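Local coordinates for protein putative acyl-CoA thioester hydrolase HI0827 (Haemophilus influenzae, PDB 1YLI) that hydrolyses acyl-coenzyme A thioesters with broad specificity as a hexamer, its substrates probably including those of long-chain fatty acids, at residues V59-E64 against V118-A123; V96-K101 against C113-V118. All blocks are in the same frame, centred on the assembly; numbering follows the deposited sequence.

Contact 1. Residues V59-E64 against V118-A123; sequences VTVAVE and VFTFVA. With COA (coenzyme A), chain H.
Val61 N and Ala62 N both donate to Thr120 O, at 2.8 Å and 3.3 Å respectively, the second reaching a lone pair in the carbonyl plane. Two residues opposite one make a classic beta bulge in this antiparallel pairing. At the bulge, Val61 crosses Val122 at about a right angle, and Val61 CG1 lies 3.5 Å from Val122 CG2. Coenzyme A lies against these branches: its CDP methyl is 3.3 Å from Val61 CG1, and its adenine N1A meets Ala62 CB at 3.6 Å, where a bare methyl takes little room beside the base. Thr60 O accepts the pantetheine amide N4P at 2.8 Å.

Away from the ligand, Val63 CG1 sits over the centre of the Phe119 ring, a CH-pi contact made by the branch that chi1 of -157° sets opposite the backbone N. Glu64 ends the pairing: its OE2 takes Val118 N at 2.7 Å, met from above the carboxylate plane.

Further out, Asp43 of helix 35-54 holds Thr60 OG1, Lys93 holds Thr120 OG1, and Ala62 and Val63 pair with a strand of the second subunit. Chemically, the contact offers coenzyme A apolar branches for one methyl and the base and one backbone acceptor for an amide, so it grips the carrier through parts common to every acyl-CoA.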
ATOM      1  N   VAL B  59     -22.290  -6.295   7.655  1.00 31.51           N
ATOM      2  CA  VAL B  59     -21.931  -6.292   6.231  1.00 30.69           C
ATOM      3  C   VAL B  59     -22.809  -5.318   5.472  1.00 31.55           C
ATOM      4  O   VAL B  59     -23.933  -5.001   5.897  1.00 32.22           O
ATOM      5  CB  VAL B  59     -22.068  -7.704   5.578  1.00 30.87           C
ATOM      6  CG1 VAL B  59     -21.056  -8.687   6.200  1.00 30.20           C
ATOM      7  CG2 VAL B  59     -23.497  -8.253   5.722  1.00 29.98           C
ATOM      8  N   THR B  60     -22.304  -4.853   4.334  1.00 31.31           N
ATOM      9  CA  THR B  60     -23.075  -3.988   3.446  1.00 31.44           C
ATOM     10  C   THR B  60     -23.990  -4.774   2.532  1.00 31.39           C
ATOM     11  O   THR B  60     -23.509  -5.644   1.788  1.00 30.26           O
ATOM     12  CB  THR B  60     -22.115  -3.161   2.558  1.00 31.67           C
ATOM     13  OG1 THR B  60     -21.205  -2.469   3.410  1.00 31.93           O
ATOM     14  CG2 THR B  60     -22.901  -2.139   1.721  1.00 32.44           C
ATOM     15  N   VAL B  61     -25.298  -4.470   2.550  1.00 30.40           N
ATOM     16  CA  VAL B  61     -26.204  -5.092   1.563  1.00 30.13           C
ATOM     17  C   VAL B  61     -26.698  -4.152   0.446  1.00 29.56           C
ATOM     18  O   VAL B  61     -27.078  -4.618  -0.609  1.00 28.40           O
ATOM     19  CB  VAL B  61     -27.441  -5.814   2.186  1.00 30.74           C
ATOM     20  CG1 VAL B  61     -26.965  -6.946   3.057  1.00 32.97           C
ATOM     21  CG2 VAL B  61     -28.366  -4.800   2.981  1.00 30.85           C
ATOM     22  N   ALA B  62     -26.743  -2.847   0.686  1.00 29.44           N
ATOM     23  CA  ALA B  62     -27.246  -1.956  -0.345  1.00 30.29           C
ATOM     24  C   ALA B  62     -26.605  -0.601  -0.210  1.00 30.85           C
ATOM     25  O   ALA B  62     -26.126  -0.243   0.857  1.00 32.00           O
ATOM     26  CB  ALA B  62     -28.771  -1.862  -0.285  1.00 28.90           C
ATOM     27  N   VAL B  63     -26.565   0.144  -1.314  1.00 32.07           N
ATOM     28  CA  VAL B  63     -26.193   1.560  -1.291  1.00 31.97           C
ATOM     29  C   VAL B  63     -27.123   2.235  -2.264  1.00 31.31           C
ATOM     30  O   VAL B  63     -27.410   1.694  -3.353  1.00 29.67           O
ATOM     31  CB  VAL B  63     -24.740   1.822  -1.765  1.00 32.39           C
ATOM     32  CG1 VAL B  63     -24.198   3.190  -1.187  1.00 33.26           C
ATOM     33  CG2 VAL B  63     -23.915   0.737  -1.334  1.00 35.02           C
ATOM     34  N   GLU B  64     -27.589   3.426  -1.911  1.00 31.13           N
ATOM     35  CA  GLU B  64     -28.500   4.114  -2.837  1.00 32.35           C
ATOM     36  C   GLU B  64     -27.680   4.890  -3.911  1.00 30.58           C
ATOM     37  O   GLU B  64     -26.431   4.914  -3.864  1.00 30.02           O
ATOM     38  CB  GLU B  64     -29.550   4.931  -2.039  1.00 33.52           C
ATOM     39  CG  GLU B  64     -29.050   6.291  -1.635  1.00 38.16           C
ATOM     40  CD  GLU B  64     -29.943   7.006  -0.587  1.00 37.13           C
ATOM     41  OE1 GLU B  64     -31.175   6.735  -0.443  1.00 35.86           O
ATOM     42  OE2 GLU B  64     -29.326   7.850   0.120  1.00 42.84           O
ATOM     43  N   VAL B 118     -27.169   6.887   1.387  1.00 32.47           N
ATOM     44  CA  VAL B 118     -27.570   5.971   2.443  1.00 33.15           C
ATOM     45  C   VAL B 118     -27.055   4.575   2.155  1.00 32.80           C
ATOM     46  O   VAL B 118     -27.350   3.968   1.094  1.00 32.31           O
ATOM     47  CB  VAL B 118     -29.107   5.974   2.615  1.00 33.70           C
ATOM     48  CG1 VAL B 118     -29.565   4.947   3.658  1.00 34.96           C
ATOM     49  CG2 VAL B 118     -29.554   7.367   3.068  1.00 33.96           C
ATOM     50  N   PHE B 119     -26.349   4.051   3.144  1.00 32.44           N
ATOM     51  CA  PHE B 119     -25.899   2.683   3.130  1.00 33.01           C
ATOM     52  C   PHE B 119     -26.801   1.830   4.002  1.00 32.85           C
ATOM     53  O   PHE B 119     -27.167   2.251   5.106  1.00 31.89           O
ATOM     54  CB  PHE B 119     -24.460   2.612   3.659  1.00 34.04           C
ATOM     55  CG  PHE B 119     -23.429   3.085   2.672  1.00 35.44           C
ATOM     56  CD1 PHE B 119     -23.252   4.446   2.428  1.00 38.57           C
ATOM     57  CD2 PHE B 119     -22.648   2.186   1.988  1.00 33.77           C
ATOM     58  CE1 PHE B 119     -22.315   4.892   1.492  1.00 39.94           C
ATOM     59  CE2 PHE B 119     -21.713   2.624   1.080  1.00 34.06           C
ATOM     60  CZ  PHE B 119     -21.545   3.991   0.830  1.00 35.98           C
ATOM     61  N   THR B 120     -27.145   0.632   3.510  1.00 31.25           N
ATOM     62  CA  THR B 120     -27.828  -0.353   4.330  1.00 30.91           C
ATOM     63  C   THR B 120     -26.881  -1.465   4.738  1.00 31.87           C
ATOM     64  O   THR B 120     -26.311  -2.159   3.873  1.00 31.33           O
ATOM     65  CB  THR B 120     -29.030  -0.955   3.626  1.00 30.77           C
ATOM     66  OG1 THR B 120     -29.850   0.121   3.178  1.00 29.72           O
ATOM     67  CG2 THR B 120     -29.843  -1.810   4.616  1.00 30.42           C
ATOM     68  N   PHE B 121     -26.705  -1.608   6.051  1.00 31.33           N
ATOM     69  CA  PHE B 121     -25.857  -2.643   6.610  1.00 31.34           C
ATOM     70  C   PHE B 121     -26.729  -3.659   7.328  1.00 32.16           C
ATOM     71  O   PHE B 121     -27.853  -3.348   7.752  1.00 32.24           O
ATOM     72  CB  PHE B 121     -24.884  -2.073   7.629  1.00 30.80           C
ATOM     73  CG  PHE B 121     -23.970  -1.014   7.093  1.00 33.47           C
ATOM     74  CD1 PHE B 121     -22.771  -1.362   6.470  1.00 33.45           C
ATOM     75  CD2 PHE B 121     -24.268   0.339   7.258  1.00 31.32           C
ATOM     76  CE1 PHE B 121     -21.918  -0.387   6.003  1.00 34.71           C
ATOM     77  CE2 PHE B 121     -23.402   1.332   6.791  1.00 34.07           C
ATOM     78  CZ  PHE B 121     -22.233   0.960   6.148  1.00 34.08           C
ATOM     79  N   VAL B 122     -26.211  -4.881   7.470  1.00 32.16           N
ATOM     80  CA  VAL B 122     -26.928  -5.957   8.154  1.00 31.38           C
ATOM     81  C   VAL B 122     -25.990  -6.540   9.209  1.00 30.72           C
ATOM     82  O   VAL B 122     -24.827  -6.825   8.919  1.00 29.71           O
ATOM     83  CB  VAL B 122     -27.395  -7.068   7.186  1.00 31.47           C
ATOM     84  CG1 VAL B 122     -28.003  -8.249   7.965  1.00 32.33           C
ATOM     85  CG2 VAL B 122     -28.450  -6.550   6.210  1.00 33.28           C
ATOM     86  N   ALA B 123     -26.504  -6.701  10.426  1.00 30.89           N
ATOM     87  CA  ALA B 123     -25.768  -7.313  11.511  1.00 31.04           C
ATOM     88  C   ALA B 123     -25.718  -8.810  11.241  1.00 31.37           C
ATOM     89  O   ALA B 123     -26.763  -9.436  11.021  1.00 31.65           O
ATOM     90  CB  ALA B 123     -26.468  -6.998  12.877  1.00 30.79           C
TER
HETATM   91  N1A COA H 156     -31.876  -3.678   0.164  0.50 32.18           N
HETATM   92  C2A COA H 156     -32.166  -3.113   1.392  0.50 32.55           C
HETATM   93  N3A COA H 156     -32.323  -3.949   2.488  0.50 33.49           N
HETATM   94  C4A COA H 156     -32.167  -5.307   2.362  0.50 32.85           C
HETATM   95  C5A COA H 156     -31.876  -5.871   1.126  0.50 31.70           C
HETATM   96  C6A COA H 156     -31.724  -5.048   0.027  0.50 32.09           C
HETATM   97  N6A COA H 156     -31.240  -5.581  -1.095  0.50 32.62           N
HETATM   98  N7A COA H 156     -31.774  -7.213   1.261  0.50 31.84           N
HETATM   99  C8A COA H 156     -32.016  -7.518   2.555  0.50 33.00           C
HETATM  100  N9A COA H 156     -32.260  -6.356   3.246  0.50 31.92           N
HETATM  101  C1B COA H 156     -32.589  -6.270   4.662  0.50 31.70           C
HETATM  102  C2B COA H 156     -33.856  -7.052   5.012  0.50 32.29           C
HETATM  103  O2B COA H 156     -35.030  -6.297   4.846  0.50 32.85           O
HETATM  104  C3B COA H 156     -33.610  -7.481   6.450  0.50 32.13           C
HETATM  105  O3B COA H 156     -34.054  -6.448   7.295  0.50 30.29           O
HETATM  106  P3B COA H 156     -34.507  -6.533   8.831  0.50 29.94           P
HETATM  107  O7A COA H 156     -35.983  -6.726   8.808  0.50 27.76           O
HETATM  108  O8A COA H 156     -34.196  -5.210   9.470  0.50 30.55           O
HETATM  109  O9A COA H 156     -33.819  -7.625   9.615  0.50 26.86           O
HETATM  110  C4B COA H 156     -32.088  -7.607   6.506  0.50 32.56           C
HETATM  111  O4B COA H 156     -31.572  -6.946   5.353  0.50 30.55           O
HETATM  112  C5B COA H 156     -31.642  -9.069   6.520  0.50 34.21           C
HETATM  113  O5B COA H 156     -32.271  -9.742   5.441  0.50 36.34           O
HETATM  114  P1A COA H 156     -32.578 -11.309   5.503  0.50 36.41           P
HETATM  115  O1A COA H 156     -33.694 -11.616   4.523  0.50 36.80           O
HETATM  116  O2A COA H 156     -32.932 -11.751   6.902  0.50 36.87           O
HETATM  117  O3A COA H 156     -31.222 -12.052   5.043  0.50 35.97           O
HETATM  118  P2A COA H 156     -30.864 -12.184   3.477  0.50 34.37           P
HETATM  119  O4A COA H 156     -31.700 -11.177   2.709  0.50 34.12           O
HETATM  120  O5A COA H 156     -31.061 -13.579   2.965  0.50 31.36           O
HETATM  121  O6A COA H 156     -29.325 -11.771   3.392  0.50 33.29           O
HETATM  122  CBP COA H 156     -27.253 -11.006   4.081  0.50 31.75           C
HETATM  123  CCP COA H 156     -28.745 -10.741   4.160  0.50 32.06           C
HETATM  124  CDP COA H 156     -26.520  -9.821   4.668  0.50 33.02           C
HETATM  125  CEP COA H 156     -26.944 -12.205   4.975  0.50 31.05           C
HETATM  126  CAP COA H 156     -26.833 -11.277   2.607  0.50 33.00           C
HETATM  127  OAP COA H 156     -27.533 -10.523   1.625  0.50 33.49           O
HETATM  128  C9P COA H 156     -25.345 -11.279   2.329  0.50 31.82           C
HETATM  129  O9P COA H 156     -24.493 -12.084   3.099  0.50 33.85           O
HETATM  130  N8P COA H 156     -24.883 -10.519   1.346  0.50 30.78           N
HETATM  131  C7P COA H 156     -23.456 -10.248   1.208  0.50 32.04           C
HETATM  132  C6P COA H 156     -23.081  -8.989   1.959  0.50 30.21           C
HETATM  133  C5P COA H 156     -21.636  -8.633   1.726  0.50 32.98           C
HETATM  134  O5P COA H 156     -20.728  -9.429   2.022  0.50 32.45           O
HETATM  135  N4P COA H 156     -21.437  -7.411   1.201  0.50 34.71           N
HETATM  136  C3P COA H 156     -20.150  -6.778   0.991  0.50 31.59           C
HETATM  137  C2P COA H 156     -19.320  -7.366  -0.154  0.50 34.15           C
HETATM  138  S1P COA H 156     -20.238  -8.462  -1.258  0.50 34.75           S

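Contact 2. Residues V96-K101 against C113-V118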
ATOM      1  N   VAL B  96     -24.386   8.811   4.926  1.00 31.88           N
ATOM      2  CA  VAL B  96     -23.014   9.280   4.979  1.00 32.58           C
ATOM      3  C   VAL B  96     -22.910  10.470   4.051  1.00 32.87           C
ATOM      4  O   VAL B  96     -23.339  10.395   2.882  1.00 32.06           O
ATOM      5  CB  VAL B  96     -21.988   8.210   4.524  1.00 32.61           C
ATOM      6  CG1 VAL B  96     -20.496   8.764   4.658  1.00 32.03           C
ATOM      7  CG2 VAL B  96     -22.172   6.884   5.333  1.00 34.80           C
ATOM      8  N   GLU B  97     -22.420  11.578   4.605  1.00 32.18           N
ATOM      9  CA  GLU B  97     -22.120  12.793   3.835  1.00 31.91           C
ATOM     10  C   GLU B  97     -20.616  12.869   3.774  1.00 32.61           C
ATOM     11  O   GLU B  97     -19.950  12.607   4.787  1.00 32.78           O
ATOM     12  CB  GLU B  97     -22.630  14.037   4.573  1.00 31.60           C
ATOM     13  CG  GLU B  97     -24.120  14.271   4.511  1.00 30.63           C
ATOM     14  CD  GLU B  97     -24.549  15.575   5.178  1.00 31.29           C
ATOM     15  OE1 GLU B  97     -23.745  16.190   5.939  1.00 32.95           O
ATOM     16  OE2 GLU B  97     -25.706  15.978   4.941  1.00 31.73           O
ATOM     17  N   VAL B  98     -20.081  13.218   2.604  1.00 32.49           N
ATOM     18  CA  VAL B  98     -18.640  13.419   2.427  1.00 31.31           C
ATOM     19  C   VAL B  98     -18.381  14.893   2.290  1.00 30.74           C
ATOM     20  O   VAL B  98     -18.943  15.553   1.409  1.00 31.27           O
ATOM     21  CB  VAL B  98     -18.098  12.646   1.219  1.00 31.68           C
ATOM     22  CG1 VAL B  98     -16.540  12.851   1.036  1.00 27.77           C
ATOM     23  CG2 VAL B  98     -18.355  11.198   1.440  1.00 32.14           C
ATOM     24  N   TRP B  99     -17.580  15.432   3.205  1.00 29.64           N
ATOM     25  CA  TRP B  99     -17.178  16.811   3.188  1.00 28.62           C
ATOM     26  C   TRP B  99     -15.671  16.919   2.947  1.00 30.72           C
ATOM     27  O   TRP B  99     -14.883  16.061   3.420  1.00 30.52           O
ATOM     28  CB  TRP B  99     -17.520  17.470   4.523  1.00 27.90           C
ATOM     29  CG  TRP B  99     -19.001  17.698   4.638  1.00 28.07           C
ATOM     30  CD1 TRP B  99     -19.948  16.794   5.013  1.00 26.87           C
ATOM     31  CD2 TRP B  99     -19.685  18.918   4.355  1.00 24.69           C
ATOM     32  NE1 TRP B  99     -21.191  17.400   5.021  1.00 27.58           N
ATOM     33  CE2 TRP B  99     -21.052  18.689   4.575  1.00 25.70           C
ATOM     34  CE3 TRP B  99     -19.266  20.186   3.917  1.00 24.30           C
ATOM     35  CZ2 TRP B  99     -22.006  19.679   4.399  1.00 26.80           C
ATOM     36  CZ3 TRP B  99     -20.212  21.170   3.732  1.00 26.19           C
ATOM     37  CH2 TRP B  99     -21.563  20.919   3.987  1.00 28.34           C
ATOM     38  N   VAL B 100     -15.272  17.990   2.252  1.00 30.03           N
ATOM     39  CA  VAL B 100     -13.876  18.238   1.924  1.00 30.85           C
ATOM     40  C   VAL B 100     -13.452  19.586   2.471  1.00 31.44           C
ATOM     41  O   VAL B 100     -14.220  20.565   2.396  1.00 31.90           O
ATOM     42  CB  VAL B 100     -13.679  18.200   0.378  1.00 30.83           C
ATOM     43  CG1 VAL B 100     -12.223  18.443  -0.009  1.00 31.18           C
ATOM     44  CG2 VAL B 100     -14.089  16.832  -0.136  1.00 33.56           C
ATOM     45  N   LYS B 101     -12.242  19.650   3.035  1.00 30.72           N
ATOM     46  CA  LYS B 101     -11.586  20.905   3.332  1.00 30.62           C
ATOM     47  C   LYS B 101     -10.401  21.058   2.340  1.00 32.28           C
ATOM     48  O   LYS B 101      -9.492  20.206   2.280  1.00 31.71           O
ATOM     49  CB  LYS B 101     -11.145  20.964   4.786  1.00 31.06           C
ATOM     50  CG  LYS B 101     -10.488  22.280   5.178  1.00 29.48           C
ATOM     51  CD  LYS B 101     -10.101  22.339   6.654  1.00 29.83           C
ATOM     52  CE  LYS B 101      -9.641  23.778   7.030  1.00 29.02           C
ATOM     53  NZ  LYS B 101      -9.405  23.901   8.494  1.00 26.23           N
ATOM     54  N   CYS B 113     -19.506  19.946   0.239  1.00 31.52           N
ATOM     55  CA  CYS B 113     -19.990  18.582   0.293  1.00 31.38           C
ATOM     56  C   CYS B 113     -19.911  17.967  -1.110  1.00 32.31           C
ATOM     57  O   CYS B 113     -20.538  18.460  -2.027  1.00 32.95           O
ATOM     58  CB  CYS B 113     -21.419  18.570   0.822  1.00 31.41           C
ATOM     59  SG  CYS B 113     -22.065  16.895   0.961  1.00 32.85           S
ATOM     60  N   VAL B 114     -19.119  16.911  -1.262  1.00 31.85           N
ATOM     61  CA  VAL B 114     -18.894  16.187  -2.513  1.00 32.92           C
ATOM     62  C   VAL B 114     -20.058  15.288  -2.874  1.00 33.50           C
ATOM     63  O   VAL B 114     -20.557  15.315  -4.012  1.00 32.24           O
ATOM     64  CB  VAL B 114     -17.619  15.328  -2.387  1.00 33.24           C
ATOM     65  CG1 VAL B 114     -17.431  14.386  -3.559  1.00 34.53           C
ATOM     66  CG2 VAL B 114     -16.469  16.268  -2.323  1.00 36.32           C
ATOM     67  N   THR B 115     -20.495  14.504  -1.887  1.00 33.28           N
ATOM     68  CA  THR B 115     -21.585  13.564  -2.113  1.00 32.64           C
ATOM     69  C   THR B 115     -22.238  13.165  -0.798  1.00 32.07           C
ATOM     70  O   THR B 115     -21.743  13.501   0.264  1.00 30.94           O
ATOM     71  CB  THR B 115     -21.085  12.303  -2.862  1.00 31.49           C
ATOM     72  OG1 THR B 115     -22.227  11.603  -3.385  1.00 32.88           O
ATOM     73  CG2 THR B 115     -20.225  11.376  -1.984  1.00 31.66           C
ATOM     74  N   ASP B 116     -23.354  12.466  -0.888  1.00 32.26           N
ATOM     75  CA  ASP B 116     -23.909  11.719   0.253  1.00 33.78           C
ATOM     76  C   ASP B 116     -24.705  10.524  -0.254  1.00 33.99           C
ATOM     77  O   ASP B 116     -25.130  10.500  -1.427  1.00 33.91           O
ATOM     78  CB  ASP B 116     -24.781  12.604   1.200  1.00 33.69           C
ATOM     79  CG  ASP B 116     -25.965  13.291   0.501  1.00 35.07           C
ATOM     80  OD1 ASP B 116     -26.867  12.601   0.003  1.00 37.43           O
ATOM     81  OD2 ASP B 116     -26.053  14.538   0.509  1.00 35.38           O
ATOM     82  N   ALA B 117     -24.932   9.553   0.624  1.00 33.56           N
ATOM     83  CA  ALA B 117     -25.742   8.393   0.241  1.00 33.33           C
ATOM     84  C   ALA B 117     -26.047   7.563   1.456  1.00 32.37           C
ATOM     85  O   ALA B 117     -25.274   7.503   2.410  1.00 32.08           O
ATOM     86  CB  ALA B 117     -25.000   7.518  -0.830  1.00 32.79           C
ATOM     87  N   VAL B 118     -27.169   6.887   1.387  1.00 32.47           N
ATOM     88  CA  VAL B 118     -27.570   5.971   2.443  1.00 33.15           C
ATOM     89  C   VAL B 118     -27.055   4.575   2.155  1.00 32.80           C
ATOM     90  O   VAL B 118     -27.350   3.968   1.094  1.00 32.31           O
ATOM     91  CB  VAL B 118     -29.107   5.974   2.615  1.00 33.70           C
ATOM     92  CG1 VAL B 118     -29.565   4.947   3.658  1.00 34.96           C
ATOM     93  CG2 VAL B 118     -29.554   7.367   3.068  1.00 33.96           C
TER
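Cys113 covers one face of the Trp99 indole. Its CB stands over the centre of the six-membered ring, 3.7 Å from the centroid and only 8° off the normal, while SG, turned opposite the backbone N (chi1 -178°), covers the five-membered ring in a sulfur-aromatic contact. A slim, polarisable residue suits this place, because it can approach a broad aromatic face closely. The indole is also held at its edge: Trp99 NE1 donates to Glu97 OE1 at 3.0 Å in an almost straight bond lying in the ring plane, which fixes the ring's rotation. On the other side of the sheet, Val100 CG2 and Val114 CG2 are 3.3 Å apart, tighter than usual for two methyls.

Four backbone bonds join the strands. Val98 N bonds to Thr115 O at 2.9 Å and Val98 O accepts Val114 N at 3.0 Å; beyond them, Val96 and Ala117 exchange a reciprocal pair of bonds. Thr115 N, by contrast, is buried with no partner, a gap in the pattern.

On the same face as the indole the packing is looser: Glu97 and Asp116 run side by side with little more than carbon contact, Glu97 CG to Asp116 CB at 3.8 Å; of the two, Asp116 is partly exposed. Their like charges, Glu97 OE2 and Asp116 OD2, stay 4.7 Å apart; Arg10 forms salt bridges with both, which probably offsets the repulsion between them. Glu97 OE1 is further held by the backbone N of Lys13.

On the reverse face, Val96, Val98 and Thr115 rest on Met42 of helix 35-54, small branched side chains suiting a surface that must lie against a helix. These strands form a beta hairpin in the middle of a curved antiparallel sheet that wraps the long helix, the hallmark of the hotdog fold.

Overall arrangement
Strand 111-123 carries both contacts: its later half pairs with strand 58-67 in contact 1 and its earlier half with strand 91-101 in contact 2, and Val118 belongs to each. Along the chain, contact 2 is nested within the loop that contact 1 closes. Their centres are about 17 Å apart, yet they touch where Phe119 CD1 meets Val96 CG2 at 3.9 Å and where Glu64 OE2 packs against Ala117 C. Contact 1 lines one coenzyme A pocket directly; at the far end of the strand, the Val114 side chain of contact 2 comes within about 4 Å of a bound coenzyme A in another pocket. One long strand thus serves two coenzyme A sites.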